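Local coordinates for Alr4995 protein (Nostoc sp., PDB 6LRF) that probably works as a bifunctional enzyme that hydrolyses arginine to ornithine, carbon dioxide and ammonia and cyclises ornithine to proline with loss of ammonia, at residues I5-C10 / V221-I226; Q42-I47 / K263-R268. All coordinates share one frame; numbering follows the deposited sequence.

Contact 1: I5-C10 / V221-I226; sequences IRFLMC and VNVESI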
loop_
_atom_site.group_PDB
_atom_site.type_symbol
_atom_site.label_atom_id
_atom_site.label_comp_id
_atom_site.label_asym_id
_atom_site.label_seq_id
_atom_site.Cartn_x
_atom_site.Cartn_y
_atom_site.Cartn_z
ATOM N N ILE B 5 0.013 -8.322 64.799
ATOM C CA ILE B 5 0.805 -8.037 63.600
ATOM C C ILE B 5 1.422 -6.630 63.624
ATOM O O ILE B 5 0.761 -5.665 64.000
ATOM C CB ILE B 5 -0.067 -8.203 62.325
ATOM C CG1 ILE B 5 -0.638 -9.626 62.261
ATOM C CG2 ILE B 5 0.735 -7.897 61.067
ATOM C CD1 ILE B 5 -1.602 -9.857 61.111
ATOM N N ARG B 6 2.693 -6.526 63.231
ATOM C CA ARG B 6 3.386 -5.237 63.179
ATOM C C ARG B 6 3.694 -4.805 61.743
ATOM O O ARG B 6 4.141 -5.609 60.927
ATOM C CB ARG B 6 4.699 -5.290 63.970
ATOM C CG ARG B 6 4.590 -5.907 65.361
ATOM C CD ARG B 6 5.951 -5.909 66.065
ATOM N NE ARG B 6 6.385 -4.575 66.473
ATOM C CZ ARG B 6 6.159 -4.053 67.678
ATOM N NH1 ARG B 6 5.483 -4.747 68.598
ATOM N NH2 ARG B 6 6.601 -2.831 67.959
ATOM N N PHE B 7 3.471 -3.527 61.457
ATOM C CA PHE B 7 3.867 -2.907 60.192
ATOM C C PHE B 7 4.842 -1.782 60.456
ATOM O O PHE B 7 4.725 -1.080 61.459
ATOM C CB PHE B 7 2.665 -2.347 59.433
ATOM C CG PHE B 7 1.748 -3.396 58.898
ATOM C CD1 PHE B 7 1.906 -3.877 57.600
ATOM C CD2 PHE B 7 0.726 -3.908 59.689
ATOM C CE1 PHE B 7 1.062 -4.856 57.093
ATOM C CE2 PHE B 7 -0.134 -4.888 59.194
ATOM C CZ PHE B 7 0.034 -5.364 57.887
ATOM N N LEU B 8 5.799 -1.613 59.553
ATOM C CA LEU B 8 6.732 -0.501 59.622
ATOM C C LEU B 8 6.301 0.596 58.663
ATOM O O LEU B 8 6.020 0.308 57.498
ATOM C CB LEU B 8 8.125 -0.973 59.266
ATOM C CG LEU B 8 9.193 0.095 59.233
ATOM C CD1 LEU B 8 9.363 0.642 60.639
ATOM C CD2 LEU B 8 10.452 -0.533 58.723
HETATM N N MSE B 9 6.238 1.837 59.142
HETATM C CA MSE B 9 5.950 2.980 58.271
HETATM C C MSE B 9 6.940 4.108 58.506
HETATM O O MSE B 9 7.846 3.994 59.322
HETATM C CB MSE B 9 4.526 3.493 58.483
HETATM C CG MSE B 9 3.469 2.470 58.143
HETATM SE SE MSE B 9 1.613 3.133 58.243
HETATM C CE MSE B 9 1.666 4.497 56.823
ATOM N N CYS B 10 6.782 5.194 57.771
ATOM C CA CYS B 10 7.655 6.333 57.949
ATOM C C CYS B 10 6.898 7.584 57.550
ATOM O O CYS B 10 6.448 7.707 56.399
ATOM C CB CYS B 10 8.936 6.177 57.133
ATOM S SG CYS B 10 10.090 7.545 57.286
ATOM N N VAL B 221 -2.893 -3.126 51.308
ATOM C CA VAL B 221 -2.522 -3.717 52.588
ATOM C C VAL B 221 -3.600 -4.700 53.024
ATOM O O VAL B 221 -4.789 -4.380 53.021
ATOM C CB VAL B 221 -2.306 -2.639 53.657
ATOM C CG1 VAL B 221 -1.889 -3.270 54.972
ATOM C CG2 VAL B 221 -1.244 -1.659 53.188
ATOM N N ASN B 222 -3.177 -5.912 53.363
ATOM C CA ASN B 222 -4.084 -6.963 53.787
ATOM C C ASN B 222 -3.877 -7.248 55.261
ATOM O O ASN B 222 -2.781 -7.641 55.668
ATOM C CB ASN B 222 -3.862 -8.236 52.958
ATOM C CG ASN B 222 -4.890 -9.325 53.246
ATOM O OD1 ASN B 222 -4.575 -10.521 53.200
ATOM N ND2 ASN B 222 -6.127 -8.918 53.534
ATOM N N VAL B 223 -4.916 -7.019 56.061
ATOM C CA VAL B 223 -4.906 -7.422 57.463
ATOM C C VAL B 223 -6.043 -8.424 57.686
ATOM O O VAL B 223 -7.204 -8.041 57.842
ATOM C CB VAL B 223 -5.044 -6.216 58.405
ATOM C CG1 VAL B 223 -4.432 -6.541 59.760
ATOM C CG2 VAL B 223 -4.345 -5.005 57.812
ATOM N N GLU B 224 -5.683 -9.705 57.688
ATOM C CA GLU B 224 -6.619 -10.838 57.578
ATOM C C GLU B 224 -7.721 -10.579 56.551
ATOM O O GLU B 224 -7.498 -10.746 55.355
ATOM C CB GLU B 224 -7.233 -11.192 58.942
ATOM C CG GLU B 224 -8.253 -12.381 58.945
ATOM C CD GLU B 224 -7.966 -13.486 57.903
ATOM O OE1 GLU B 224 -6.821 -13.997 57.861
ATOM O OE2 GLU B 224 -8.895 -13.867 57.141
ATOM N N SER B 225 -8.903 -10.168 57.002
ATOM C CA SER B 225 -10.020 -10.010 56.078
ATOM C C SER B 225 -10.221 -8.567 55.672
ATOM O O SER B 225 -11.134 -8.257 54.919
ATOM C CB SER B 225 -11.300 -10.582 56.685
ATOM O OG SER B 225 -11.275 -11.997 56.592
ATOM N N ILE B 226 -9.353 -7.692 56.164
ATOM C CA ILE B 226 -9.379 -6.298 55.748
ATOM C C ILE B 226 -8.427 -6.078 54.574
ATOM O O ILE B 226 -7.318 -6.627 54.553
ATOM C CB ILE B 226 -8.977 -5.350 56.887
ATOM C CG1 ILE B 226 -9.681 -5.743 58.187
ATOM C CG2 ILE B 226 -9.233 -3.904 56.493
ATOM C CD1 ILE B 226 -11.167 -5.954 58.066
#
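Phe7 pushes the far end of its ring against Val221, and the two side chains approach from opposite directions. The touching atoms are CE1 of Phe7 and CG1 of Val221, 4.0 Å apart, with CZ of the same ring almost as close to that methyl. The methyl lies oblique to the ring, beside its CE1-CZ end, at ordinary van der Waals distance. Phe7 CG stands anti to its own carbonyl carbon (chi1 -69°), and Val221 turns CG1 anti to its N (chi1 -179°), the branch that meets the ring. Further along, Phe7 CZ passes 4.2 Å from Asn222 O, which lies at the ring edge near its plane. A looser touch at 4.4 Å joins Phe7 CZ to Val223 CG2.

The strands themselves are well apart: 6-9 and 221-223 run roughly antiparallel, 10.6 Å between their axes, and belong to different sheets with no hydrogen bond across. They probably belong to the arginine dihydrolase part, which by its family, the guanidino-group modifying enzymes, should have the α/β-propeller fold; here an aromatic side chain spans the distance from one three-stranded sheet to the other. Leu48 of helix 34-49 touches both Phe7 and Val223, and Thr266 packs on Val221.

Beyond Val223 the chain reverses in a type II' turn to Ile226, closed in both directions by backbone bonds, Ile226 N to Val223 O being 2.7 Å. Asn222 braces this hairpin with its amide. Its ND2 gives to Glu224 O at 2.9 Å and to Ile226 O at 2.8 Å, both bent bonds arriving above the carbonyl planes. Ile226 O also takes Val223 N, from the opposite face of its plane. The other amide atom, Asn222 OD1, accepts from the backbone N of Ala177, which fixes the rotation of the group.

Contact 2: Q42-I47 / K263-R268; sequences QGLYQI and KCLTLR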
loop_
_atom_site.group_PDB
_atom_site.type_symbol
_atom_site.label_atom_id
_atom_site.label_comp_id
_atom_site.label_asym_id
_atom_site.label_seq_id
_atom_site.Cartn_x
_atom_site.Cartn_y
_atom_site.Cartn_z
ATOM N N GLN B 42 -1.631 10.151 57.385
ATOM C CA GLN B 42 -2.249 9.968 58.697
ATOM C C GLN B 42 -3.495 9.099 58.587
ATOM O O GLN B 42 -3.743 8.250 59.438
ATOM C CB GLN B 42 -2.593 11.322 59.332
ATOM C CG GLN B 42 -1.379 12.079 59.855
ATOM C CD GLN B 42 -0.818 11.475 61.133
ATOM O OE1 GLN B 42 -1.533 10.803 61.884
ATOM N NE2 GLN B 42 0.468 11.720 61.392
ATOM N N GLY B 43 -4.265 9.302 57.527
ATOM C CA GLY B 43 -5.445 8.488 57.297
ATOM C C GLY B 43 -5.119 7.007 57.234
ATOM O O GLY B 43 -5.791 6.183 57.865
ATOM N N LEU B 44 -4.081 6.672 56.469
ATOM C CA LEU B 44 -3.593 5.292 56.374
ATOM C C LEU B 44 -3.084 4.797 57.729
ATOM O O LEU B 44 -3.473 3.724 58.221
ATOM C CB LEU B 44 -2.479 5.196 55.329
ATOM C CG LEU B 44 -1.831 3.823 55.196
ATOM C CD1 LEU B 44 -2.891 2.774 54.887
ATOM C CD2 LEU B 44 -0.766 3.869 54.112
ATOM N N TYR B 45 -2.201 5.602 58.306
ATOM C CA TYR B 45 -1.638 5.360 59.618
ATOM C C TYR B 45 -2.729 5.072 60.649
ATOM O O TYR B 45 -2.688 4.051 61.346
ATOM C CB TYR B 45 -0.800 6.569 60.026
ATOM C CG TYR B 45 -0.118 6.438 61.360
ATOM C CD1 TYR B 45 0.692 5.346 61.643
ATOM C CD2 TYR B 45 -0.271 7.416 62.336
ATOM C CE1 TYR B 45 1.324 5.228 62.863
ATOM C CE2 TYR B 45 0.355 7.305 63.558
ATOM C CZ TYR B 45 1.151 6.212 63.820
ATOM O OH TYR B 45 1.778 6.105 65.043
ATOM N N GLN B 46 -3.718 5.959 60.720
ATOM C CA GLN B 46 -4.802 5.820 61.692
ATOM C C GLN B 46 -5.606 4.535 61.467
ATOM O O GLN B 46 -5.885 3.804 62.419
ATOM C CB GLN B 46 -5.742 7.037 61.648
ATOM C CG GLN B 46 -5.125 8.370 62.097
ATOM C CD GLN B 46 -4.588 8.344 63.517
ATOM O OE1 GLN B 46 -5.144 7.678 64.395
ATOM N NE2 GLN B 46 -3.513 9.099 63.758
ATOM N N ILE B 47 -5.968 4.264 60.210
ATOM C CA ILE B 47 -6.734 3.063 59.880
ATOM C C ILE B 47 -5.970 1.795 60.246
ATOM O O ILE B 47 -6.525 0.869 60.851
ATOM C CB ILE B 47 -7.094 3.003 58.387
ATOM C CG1 ILE B 47 -8.082 4.112 58.025
ATOM C CG2 ILE B 47 -7.706 1.661 58.053
ATOM C CD1 ILE B 47 -8.302 4.268 56.530
ATOM N N LYS B 263 0.239 -0.136 49.990
ATOM C CA LYS B 263 1.196 -1.207 50.242
ATOM C C LYS B 263 2.645 -0.684 50.241
ATOM O O LYS B 263 3.471 -1.155 51.023
ATOM C CB LYS B 263 1.016 -2.322 49.199
ATOM C CG LYS B 263 1.954 -3.527 49.325
ATOM C CD LYS B 263 1.588 -4.437 50.497
ATOM C CE LYS B 263 1.956 -5.894 50.205
ATOM N NZ LYS B 263 0.845 -6.617 49.527
ATOM N N CYS B 264 2.944 0.295 49.380
ATOM C CA CYS B 264 4.294 0.857 49.283
ATOM C C CYS B 264 4.698 1.573 50.561
ATOM O O CYS B 264 5.875 1.617 50.908
ATOM C CB CYS B 264 4.402 1.841 48.110
ATOM S SG CYS B 264 4.597 1.077 46.484
ATOM N N LEU B 265 3.706 2.138 51.247
ATOM C CA LEU B 265 3.936 2.945 52.442
ATOM C C LEU B 265 4.100 2.095 53.713
ATOM O O LEU B 265 4.352 2.632 54.793
ATOM C CB LEU B 265 2.782 3.942 52.610
ATOM C CG LEU B 265 2.813 5.098 51.599
ATOM C CD1 LEU B 265 1.510 5.907 51.628
ATOM C CD2 LEU B 265 4.024 5.990 51.849
ATOM N N THR B 266 3.973 0.776 53.564
ATOM C CA THR B 266 3.993 -0.161 54.684
ATOM C C THR B 266 4.951 -1.330 54.440
ATOM O O THR B 266 5.193 -1.729 53.301
ATOM C CB THR B 266 2.584 -0.777 54.969
ATOM O OG1 THR B 266 2.240 -1.715 53.933
ATOM C CG2 THR B 266 1.501 0.297 55.073
ATOM N N LEU B 267 5.470 -1.894 55.523
ATOM C CA LEU B 267 6.210 -3.144 55.457
ATOM C C LEU B 267 5.752 -4.035 56.608
ATOM O O LEU B 267 5.838 -3.643 57.775
ATOM C CB LEU B 267 7.711 -2.880 55.522
ATOM C CG LEU B 267 8.630 -4.098 55.536
ATOM C CD1 LEU B 267 8.508 -4.902 54.250
ATOM C CD2 LEU B 267 10.055 -3.659 55.759
ATOM N N ARG B 268 5.234 -5.216 56.292
ATOM C CA ARG B 268 4.855 -6.161 57.335
ATOM C C ARG B 268 6.106 -6.823 57.919
ATOM O O ARG B 268 6.828 -7.529 57.217
ATOM C CB ARG B 268 3.892 -7.213 56.785
ATOM C CG ARG B 268 3.546 -8.318 57.767
ATOM C CD ARG B 268 2.220 -8.986 57.423
ATOM N NE ARG B 268 1.935 -10.109 58.319
ATOM C CZ ARG B 268 0.721 -10.613 58.515
ATOM N NH1 ARG B 268 -0.319 -10.088 57.882
ATOM N NH2 ARG B 268 0.545 -11.628 59.352
#
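Leu44 reaches out from helix 34-49 and lays one methyl against the side of Leu265, the two side chains meeting at a slant. CD2 of Leu44 is the working branch: it lies in the bend between Leu265 CB and Leu265 CD1, 3.9 Å from each. Leu44 carries CG anti to its backbone N (chi1 177°) and from there presents CD2 to the turn, whereas Leu265 holds CG anti to its carbonyl carbon (chi1 -73°) and offers CD1 in return. Beside them the methyl of Thr266 comes within 4.3 Å of the same atom, Thr266 CG2 to Leu44 CD2.

Leu265 and Thr266 lie on the turn at residues 263-266, close to strand 267-268 and spanned by a longish backbone bond, Thr266 N to Lys263 O at 3.2 Å. The contact therefore packs a helix against a bend of the chain in what is probably the propeller-type domain. Met9 and Ile228, from two separate sheets, also touch Leu44, while Phe68 lies on Leu265.

A polar bond between the side chains of Gln46 and Gln42 lies on the helix away from the interface. Across the interface, by contrast, carbon meets carbon with no hydrogen bond, so the hold rests on shape and on the exclusion of water from these buried side chains.

Both contacts are buried and apolar, with centres about 7 Å apart, and their segments interleave along the sequence. They share a sheet, since strands 6-9 and 267-268 are neighbours there, with Leu8 N probably hydrogen-bonded to Leu267 O at 2.7 Å. Helix 34-49 serves both: it carries one side of contact 2 and flanks contact 1. Contact 1 sets a ring against valines from a second sheet and runs out into a more solvent-facing hairpin turn held by polar bonds. Contact 2 is smaller and wholly aliphatic, helix to turn. Thr266 joins the two, its OG1 3.6 Å from Val221 CG2.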